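Local atomic coordinates of glycosyl hydrolase family 2, TIM barrel domain protein (Faecalibacterium prausnitzii A2-165, PDB entry 6ED2), a protein that probably hydrolyses beta-glucuronides as a family 2 glycoside hydrolase, and binds magnesium. Residues D340-L343 with M344-I347. Sequence-based numbering, arbitrary orientation.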
loop_
_atom_site.group_PDB
_atom_site.type_symbol
_atom_site.label_atom_id
_atom_site.label_comp_id
_atom_site.label_asym_id
_atom_site.label_seq_id
_atom_site.Cartn_x
_atom_site.Cartn_y
_atom_site.Cartn_z
ATOM N N ASP A 340 0.775 19.779 12.282
ATOM C CA ASP A 340 -0.316 20.196 11.391
ATOM C C ASP A 340 -0.132 21.645 10.937
ATOM O O ASP A 340 -0.283 21.957 9.746
ATOM C CB ASP A 340 -1.674 20.000 12.079
ATOM C CG ASP A 340 -2.053 18.517 12.243
ATOM O OD1 ASP A 340 -1.281 17.639 11.786
ATOM O OD2 ASP A 340 -3.119 18.212 12.831
ATOM N N PHE A 341 0.249 22.536 11.856
ATOM C CA PHE A 341 0.532 23.910 11.453
ATOM C C PHE A 341 1.752 24.000 10.533
ATOM O O PHE A 341 1.738 24.770 9.558
ATOM C CB PHE A 341 0.678 24.794 12.691
ATOM C CG PHE A 341 -0.654 25.275 13.225
ATOM C CD1 PHE A 341 -1.204 26.485 12.787
ATOM C CD2 PHE A 341 -1.383 24.494 14.116
ATOM C CE1 PHE A 341 -2.437 26.920 13.258
ATOM C CE2 PHE A 341 -2.621 24.923 14.594
ATOM C CZ PHE A 341 -3.150 26.138 14.164
ATOM N N GLU A 342 2.813 23.228 10.811
ATOM C CA GLU A 342 3.945 23.210 9.887
ATOM C C GLU A 342 3.501 22.781 8.485
ATOM O O GLU A 342 3.963 23.341 7.483
ATOM C CB GLU A 342 5.061 22.294 10.411
ATOM C CG GLU A 342 5.754 22.816 11.680
ATOM C CD GLU A 342 6.231 24.264 11.542
ATOM O OE1 GLU A 342 7.240 24.499 10.833
ATOM O OE2 GLU A 342 5.579 25.171 12.122
ATOM N N LEU A 343 2.609 21.793 8.402
ATOM C CA LEU A 343 2.059 21.370 7.113
ATOM C C LEU A 343 1.171 22.449 6.492
ATOM O O LEU A 343 1.233 22.694 5.282
ATOM C CB LEU A 343 1.257 20.079 7.284
ATOM C CG LEU A 343 2.039 18.810 7.643
ATOM C CD1 LEU A 343 1.081 17.671 7.949
ATOM C CD2 LEU A 343 2.985 18.441 6.500
ATOM N N MET A 344 0.325 23.097 7.290
ATOM C CA MET A 344 -0.521 24.131 6.711
ATOM C C MET A 344 0.304 25.323 6.253
ATOM O O MET A 344 -0.021 25.938 5.230
ATOM C CB MET A 344 -1.605 24.556 7.704
ATOM C CG MET A 344 -2.657 23.475 7.939
ATOM S SD MET A 344 -4.071 24.047 8.908
ATOM C CE MET A 344 -3.330 24.603 10.446
ATOM N N LYS A 345 1.392 25.643 6.960
ATOM C CA LYS A 345 2.290 26.687 6.463
ATOM C C LYS A 345 2.989 26.242 5.183
ATOM O O LYS A 345 3.098 27.004 4.217
ATOM C CB LYS A 345 3.315 27.065 7.530
ATOM C CG LYS A 345 2.709 27.783 8.723
ATOM C CD LYS A 345 3.499 27.540 10.000
ATOM C CE LYS A 345 4.844 28.251 9.973
ATOM N NZ LYS A 345 5.605 28.014 11.252
ATOM N N TRP A 346 3.471 25.006 5.157
ATOM C CA TRP A 346 4.168 24.515 3.974
ATOM C C TRP A 346 3.263 24.572 2.750
ATOM O O TRP A 346 3.693 24.980 1.668
ATOM C CB TRP A 346 4.647 23.086 4.243
ATOM C CG TRP A 346 5.224 22.352 3.089
ATOM C CD1 TRP A 346 6.518 22.400 2.649
ATOM C CD2 TRP A 346 4.542 21.418 2.236
ATOM N NE1 TRP A 346 6.679 21.556 1.577
ATOM C CE2 TRP A 346 5.489 20.938 1.303
ATOM C CE3 TRP A 346 3.224 20.951 2.165
ATOM C CZ2 TRP A 346 5.162 20.012 0.306
ATOM C CZ3 TRP A 346 2.898 20.016 1.180
ATOM C CH2 TRP A 346 3.866 19.559 0.263
ATOM N N ILE A 347 1.993 24.193 2.906
ATOM C CA ILE A 347 1.111 24.129 1.744
ATOM C C ILE A 347 0.545 25.484 1.323
ATOM O O ILE A 347 -0.011 25.592 0.223
ATOM C CB ILE A 347 -0.011 23.112 2.016
ATOM C CG1 ILE A 347 -0.561 22.571 0.696
ATOM C CG2 ILE A 347 -1.076 23.719 2.895
ATOM C CD1 ILE A 347 -1.473 21.391 0.866
HETATM O O HOH W 1 7.619 26.745 9.044
#
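Lys-345 NZ forms a salt bridge with Glu-342 OE2 at 3.0 Å, reaching the carboxylate on its syn side, 19° out of its plane. The two side chains, three residues apart and just under one helical turn, run alongside each other; a bend at chi2 of Glu-342 (-51°) brings its carboxylate back toward the lysine. A water donates to Glu-342 OE1 and weakly accepts from Lys-345 NZ. A long, flexible lysine suits this partly exposed side because it also reaches Glu-370 of helix 361-370. With an alanine here, Glu-342 and Glu-370 would probably lose the cation they share. Four i to i+4 backbone bonds, such as Lys-345 N to Phe-341 O at 2.8 Å, mark a regular alpha-helix. This is the helix of a beta-alpha-beta unit, between parallel strands 312-320 and 351-353 of the TIM barrel. On its buried side, Met-344 bends at chi3 (-59°) and lays its methyl CE over the centre of the Phe-341 ring, a CH-pi contact 3.7 Å from the centroid. A flexible thioether can follow the uneven aromatic surface of Phe-341, Phe-319, Phe-372 and Phe-582. Trp-346 and Ile-347 pack instead on helix 610-621, the indole making a cation-pi contact with Arg-616.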